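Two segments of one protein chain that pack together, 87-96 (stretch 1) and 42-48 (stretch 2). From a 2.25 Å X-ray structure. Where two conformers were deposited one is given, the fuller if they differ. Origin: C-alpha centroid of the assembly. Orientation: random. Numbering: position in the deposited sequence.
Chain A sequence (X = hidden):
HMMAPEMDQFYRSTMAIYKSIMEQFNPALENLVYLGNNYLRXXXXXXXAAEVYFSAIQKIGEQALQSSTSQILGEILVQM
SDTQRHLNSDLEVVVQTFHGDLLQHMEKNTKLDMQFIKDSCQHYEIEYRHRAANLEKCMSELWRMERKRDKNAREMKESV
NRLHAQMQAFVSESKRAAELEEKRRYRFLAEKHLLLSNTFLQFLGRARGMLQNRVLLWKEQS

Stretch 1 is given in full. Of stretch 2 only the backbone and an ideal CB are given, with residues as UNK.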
ATOM      1  N   LEU A  87       6.719   4.122  -8.576  1.00 40.57           N
ATOM      2  CA  LEU A  87       6.569   3.297  -7.375  1.00 46.33           C
ATOM      3  C   LEU A  87       5.420   2.328  -7.540  1.00 46.56           C
ATOM      4  O   LEU A  87       5.421   1.247  -6.965  1.00 53.20           O
ATOM      5  CB  LEU A  87       6.305   4.167  -6.138  1.00 44.58           C
ATOM      6  CG  LEU A  87       7.493   4.781  -5.384  1.00 47.99           C
ATOM      7  CD1 LEU A  87       8.354   5.631  -6.304  1.00 49.53           C
ATOM      8  CD2 LEU A  87       7.016   5.610  -4.198  1.00 44.06           C
ATOM      9  N   ASN A  88       4.424   2.740  -8.313  1.00 48.74           N
ATOM     10  CA  ASN A  88       3.260   1.911  -8.558  1.00 45.99           C
ATOM     11  C   ASN A  88       3.563   0.811  -9.552  1.00 45.63           C
ATOM     12  O   ASN A  88       3.045  -0.302  -9.428  1.00 43.24           O
ATOM     13  CB  ASN A  88       2.096   2.743  -9.078  1.00 51.96           C
ATOM     14  CG  ASN A  88       0.827   1.933  -9.215  1.00 51.29           C
ATOM     15  OD1 ASN A  88       0.356   1.666 -10.324  1.00 59.56           O
ATOM     16  ND2 ASN A  88       0.267   1.525  -8.086  1.00 51.80           N
ATOM     17  N   SER A  89       4.385   1.128 -10.550  1.00 35.16           N
ATOM     18  CA  SER A  89       4.838   0.112 -11.499  1.00 43.48           C
ATOM     19  C   SER A  89       5.579  -0.979 -10.745  1.00 38.38           C
ATOM     20  O   SER A  89       5.368  -2.160 -10.984  1.00 44.30           O
ATOM     21  CB  SER A  89       5.751   0.725 -12.552  1.00 41.32           C
ATOM     22  OG  SER A  89       5.116   1.815 -13.190  1.00 50.52           O
ATOM     23  N   ASP A  90       6.441  -0.539  -9.830  1.00 29.31           N
ATOM     24  CA  ASP A  90       7.255  -1.380  -8.980  1.00 44.78           C
ATOM     25  C   ASP A  90       6.380  -2.250  -8.114  1.00 47.27           C
ATOM     26  O   ASP A  90       6.690  -3.419  -7.887  1.00 34.04           O
ATOM     27  CB  ASP A  90       8.120  -0.510  -8.069  1.00 39.49           C
ATOM     28  CG  ASP A  90       9.415  -0.087  -8.723  1.00 64.15           C
ATOM     29  OD1 ASP A  90       9.696  -0.565  -9.846  1.00 73.29           O
ATOM     30  OD2 ASP A  90      10.152   0.724  -8.115  1.00 73.44           O
ATOM     31  N   LEU A  91       5.292  -1.672  -7.616  1.00 36.34           N
ATOM     32  CA  LEU A  91       4.468  -2.397  -6.677  1.00 45.38           C
ATOM     33  C   LEU A  91       3.556  -3.408  -7.362  1.00 50.31           C
ATOM     34  O   LEU A  91       3.299  -4.472  -6.806  1.00 54.32           O
ATOM     35  CB  LEU A  91       3.670  -1.458  -5.777  1.00 47.86           C
ATOM     36  CG  LEU A  91       2.895  -2.224  -4.692  1.00 54.12           C
ATOM     37  CD1 LEU A  91       3.848  -2.768  -3.630  1.00 51.20           C
ATOM     38  CD2 LEU A  91       1.788  -1.383  -4.061  1.00 52.72           C
ATOM     39  N   GLU A  92       3.073  -3.093  -8.564  0.50 46.56           N
ATOM     40  CA  GLU A  92       2.218  -4.044  -9.275  0.50 50.38           C
ATOM     41  C   GLU A  92       3.042  -5.245  -9.776  0.50 54.93           C
ATOM     42  O   GLU A  92       2.520  -6.138 -10.453  0.50 56.66           O
ATOM     43  CB  GLU A  92       1.412  -3.365 -10.392  0.50 52.44           C
ATOM     44  CG  GLU A  92      -0.069  -3.796 -10.434  0.50 53.28           C
ATOM     45  CD  GLU A  92      -1.017  -2.706 -10.955  0.50 49.16           C
ATOM     46  OE1 GLU A  92      -0.630  -1.515 -10.999  0.50 29.74           O
ATOM     47  OE2 GLU A  92      -2.165  -3.048 -11.316  0.50 52.61           O
ATOM     48  N   VAL A  93       4.325  -5.275  -9.412  1.00 49.73           N
ATOM     49  CA  VAL A  93       5.170  -6.436  -9.671  1.00 60.30           C
ATOM     50  C   VAL A  93       5.028  -7.434  -8.539  1.00 62.83           C
ATOM     51  O   VAL A  93       4.802  -8.618  -8.766  1.00 71.15           O
ATOM     52  CB  VAL A  93       6.658  -6.058  -9.792  1.00 58.74           C
ATOM     53  CG1 VAL A  93       7.477  -7.285 -10.158  1.00 52.62           C
ATOM     54  CG2 VAL A  93       6.852  -4.923 -10.813  1.00 48.21           C
ATOM     55  N   VAL A  94       5.173  -6.938  -7.316  1.00 57.33           N
ATOM     56  CA  VAL A  94       4.924  -7.714  -6.108  1.00 50.07           C
ATOM     57  C   VAL A  94       3.492  -8.260  -6.079  1.00 48.93           C
ATOM     58  O   VAL A  94       3.260  -9.414  -5.699  1.00 46.18           O
ATOM     59  CB  VAL A  94       5.118  -6.814  -4.884  1.00 50.16           C
ATOM     60  CG1 VAL A  94       5.013  -7.610  -3.590  1.00 48.15           C
ATOM     61  CG2 VAL A  94       6.445  -6.062  -4.990  1.00 35.59           C
ATOM     62  N   VAL A  95       2.537  -7.408  -6.452  1.00 34.43           N
ATOM     63  CA  VAL A  95       1.129  -7.785  -6.536  1.00 33.42           C
ATOM     64  C   VAL A  95       0.922  -8.907  -7.548  1.00 37.87           C
ATOM     65  O   VAL A  95       0.040  -9.759  -7.386  1.00 42.52           O
ATOM     66  CB  VAL A  95       0.233  -6.589  -6.957  1.00 42.31           C
ATOM     67  CG1 VAL A  95      -1.232  -6.983  -6.923  1.00 46.32           C
ATOM     68  CG2 VAL A  95       0.483  -5.369  -6.067  1.00 40.48           C
ATOM     69  N   GLN A  96       1.740  -8.920  -8.592  1.00 27.12           N
ATOM     70  CA  GLN A  96       1.577  -9.930  -9.627  1.00 34.93           C
ATOM     71  C   GLN A  96       2.243 -11.245  -9.239  1.00 36.59           C
ATOM     72  O   GLN A  96       1.809 -12.309  -9.670  1.00 49.16           O
ATOM     73  CB  GLN A  96       2.087  -9.430 -10.977  1.00 36.11           C
ATOM     74  CG  GLN A  96       1.351 -10.052 -12.163  1.00 55.71           C
ATOM     75  CD  GLN A  96      -0.176  -9.903 -12.080  1.00 67.32           C
ATOM     76  OE1 GLN A  96      -0.913 -10.683 -12.690  1.00 74.64           O
ATOM     77  NE2 GLN A  96      -0.651  -8.903 -11.328  1.00 62.08           N
ATOM     78  N   UNK A  42      -8.441  -4.963  -3.317  1.00 33.19           N
ATOM     79  CA  UNK A  42      -8.094  -3.767  -2.546  1.00 40.32           C
ATOM     80  C   UNK A  42      -6.853  -3.093  -3.098  1.00 47.15           C
ATOM     81  O   UNK A  42      -6.832  -1.871  -3.230  1.00 49.96           O
ATOM     82  CB  UNK A  42      -7.879  -4.123  -1.074  1.00 40.32           C
ATOM     83  N   UNK A  43      -5.814  -3.881  -3.393  1.00 39.51           N
ATOM     84  CA  UNK A  43      -4.602  -3.366  -4.033  1.00 36.81           C
ATOM     85  C   UNK A  43      -4.904  -2.611  -5.323  1.00 41.86           C
ATOM     86  O   UNK A  43      -4.376  -1.530  -5.553  1.00 36.27           O
ATOM     87  CB  UNK A  43      -3.636  -4.516  -4.326  1.00 36.81           C
ATOM     88  N   UNK A  44      -5.713  -3.210  -6.189  1.00 35.85           N
ATOM     89  CA  UNK A  44      -5.992  -2.617  -7.490  1.00 41.74           C
ATOM     90  C   UNK A  44      -6.769  -1.304  -7.334  1.00 42.92           C
ATOM     91  O   UNK A  44      -6.617  -0.378  -8.129  1.00 36.79           O
ATOM     92  CB  UNK A  44      -6.775  -3.599  -8.363  1.00 41.74           C
ATOM     93  N   UNK A  45      -7.609  -1.252  -6.306  1.00 34.76           N
ATOM     94  CA  UNK A  45      -8.378  -0.058  -5.973  1.00 44.12           C
ATOM     95  C   UNK A  45      -7.487   1.047  -5.403  1.00 43.40           C
ATOM     96  O   UNK A  45      -7.702   2.229  -5.686  1.00 36.54           O
ATOM     97  CB  UNK A  45      -9.483  -0.407  -4.973  1.00 44.12           C
ATOM     98  N   UNK A  46      -6.499   0.674  -4.586  1.00 29.55           N
ATOM     99  CA  UNK A  46      -5.587   1.678  -4.040  1.00 40.94           C
ATOM    100  C   UNK A  46      -4.772   2.285  -5.169  1.00 43.26           C
ATOM    101  O   UNK A  46      -4.638   3.496  -5.256  1.00 36.56           O
ATOM    102  CB  UNK A  46      -4.668   1.069  -2.979  1.00 40.94           C
ATOM    103  N   UNK A  47      -4.246   1.440  -6.047  1.00 33.80           N
ATOM    104  CA  UNK A  47      -3.414   1.944  -7.123  1.00 40.42           C
ATOM    105  C   UNK A  47      -4.196   2.899  -8.047  1.00 40.16           C
ATOM    106  O   UNK A  47      -3.606   3.788  -8.650  1.00 33.57           O
ATOM    107  CB  UNK A  47      -2.845   0.774  -7.928  1.00 40.42           C
ATOM    108  N   UNK A  48      -5.515   2.727  -8.137  1.00 22.22           N
ATOM    109  CA  UNK A  48      -6.351   3.593  -8.965  1.00 37.30           C
ATOM    110  C   UNK A  48      -6.538   4.977  -8.331  1.00 34.94           C
ATOM    111  O   UNK A  48      -6.246   5.988  -8.951  1.00 35.15           O
ATOM    112  CB  UNK A  48      -7.713   2.937  -9.198  1.00 37.30           C
TER

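Both stretches are helical, their N-to-C directions lie 174° apart, and the axes approach to 11.3 Å. In this nearly antiparallel pairing the register is set near its two ends: Asn88 CA lies 6.8 Å from the CA of position 47, and Val95 CA lies 7.7 Å from the CA of position 43. Positions 43 and 47, one helical turn apart, should therefore carry the contact.

Position 42, with phi/psi of -60/-46, has nothing of stretch 1 within 5.5 Å of its ideal CB. Stretch 1 sets no requirement here beyond compatibility with a helix, so many residues would serve. The residue is Ala42, whose backbone O accepts the hydrogen bond from the N of position 46, 2.9 Å away.

At position 43 the CA-to-CB bond points toward stretch 1, and the ideal CB is 4.3 Å from Val95 CG1. The methyl groups of Val95 and Leu91 offer a surface with no polar partner among them, which suits Leu, Ile, Met or an aromatic residue; a longer side chain could reach Leu91 as well. The deposited residue is Phe43. Its ring lies with one face under Val95 CG2, which is 4.2 Å from the ring centroid and 22° off the normal, a CH-pi contact; the closest atoms are Val95 CG2 and Phe43 CD1, at 3.9 Å. Leu91 CD2 approaches Phe43 CE1 obliquely at 4.2 Å, so the ring touches side chains from successive turns of stretch 1.

Position 44 points sideways, and its ideal CB has no neighbour within 5.5 Å. Only a side chain long enough to turn back could meet stretch 1, where the Glu92 carboxylate offers negative charge and Val95 CG1 an apolar patch. Lys, Arg, Gln or His would be reasonable. It is His44, with chi1 at -69° (m). Glu92 OE2 sits at the ring edge, near its plane, 3.6 Å from His44 ND1, but no hydrogen bond is assigned to this pair. Val95 CG1 is 4.3 Å from His44 CE1. A water lies 3.1 Å from His44 NE2 and accepts a weak hydrogen bond from Gln96 NE2 at 3.4 Å, linking the two helices indirectly.

Position 45 is out of reach of stretch 1, leaving the choice open; it is Ala45.

Position 46 points sideways, with its ideal CB free of neighbours within 5.5 Å, so polar and apolar residues are equally admissible on this evidence. Leu46, with chi1 t and chi2 p, brings its end nearer, but Leu46 CD2 stops 5.7 Å from Leu91 CD2.

Position 47 points toward stretch 1 where space is scarce: the ideal CB is 4.4 Å from Glu92 OE1 and tight against the side-chain end of Asn88. A small residue, Ala, Ser or Gly, fits best. Ser47 is deposited, with chi1 at 87° (p). Its OG lies 4.1 Å from Glu92 OE1, beyond hydrogen-bonding distance, and 3.2 Å from His44 O in its own helix.

Position 48 points away, so a polar residue is unconstrained; Glu48 makes no contact with stretch 1.

Stretch 2 42-48: AFHALSE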
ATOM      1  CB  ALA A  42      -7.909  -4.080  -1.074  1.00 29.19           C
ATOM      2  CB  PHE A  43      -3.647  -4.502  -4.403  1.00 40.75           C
ATOM      3  CG  PHE A  43      -2.617  -4.825  -3.354  1.00 58.66           C
ATOM      4  CD1 PHE A  43      -1.605  -3.919  -3.048  1.00 66.42           C
ATOM      5  CD2 PHE A  43      -2.626  -6.066  -2.716  1.00 67.21           C
ATOM      6  CE1 PHE A  43      -0.634  -4.232  -2.091  1.00 69.67           C
ATOM      7  CE2 PHE A  43      -1.660  -6.390  -1.761  1.00 64.47           C
ATOM      8  CZ  PHE A  43      -0.667  -5.469  -1.443  1.00 68.89           C
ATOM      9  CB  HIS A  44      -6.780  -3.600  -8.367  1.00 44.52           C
ATOM     10  CG  HIS A  44      -5.997  -4.802  -8.806  1.00 57.44           C
ATOM     11  ND1 HIS A  44      -4.743  -4.714  -9.380  1.00 60.48           N
ATOM     12  CD2 HIS A  44      -6.303  -6.121  -8.779  1.00 64.41           C
ATOM     13  CE1 HIS A  44      -4.312  -5.925  -9.678  1.00 67.31           C
ATOM     14  NE2 HIS A  44      -5.239  -6.799  -9.320  1.00 69.56           N
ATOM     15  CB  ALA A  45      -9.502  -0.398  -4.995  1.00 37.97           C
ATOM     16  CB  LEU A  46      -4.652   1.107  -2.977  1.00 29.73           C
ATOM     17  CG  LEU A  46      -3.691   2.120  -2.334  1.00 35.03           C
ATOM     18  CD1 LEU A  46      -4.412   3.067  -1.360  1.00 38.29           C
ATOM     19  CD2 LEU A  46      -2.578   1.416  -1.619  1.00 35.67           C
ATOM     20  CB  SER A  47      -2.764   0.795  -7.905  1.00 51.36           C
ATOM     21  OG  SER A  47      -3.608   0.330  -8.940  1.00 63.76           O
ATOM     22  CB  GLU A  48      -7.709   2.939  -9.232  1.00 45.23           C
ATOM     23  CG  GLU A  48      -7.868   2.437 -10.658  1.00 62.54           C
ATOM     24  CD  GLU A  48      -8.236   3.553 -11.637  1.00 67.71           C
ATOM     25  OE1 GLU A  48      -9.020   4.447 -11.259  1.00 67.18           O
ATOM     26  OE2 GLU A  48      -7.750   3.526 -12.787  1.00 69.56           O
TER
HETATM   27  O   HOH W   1      -3.994  -9.193 -10.768  1.00 47.77           O
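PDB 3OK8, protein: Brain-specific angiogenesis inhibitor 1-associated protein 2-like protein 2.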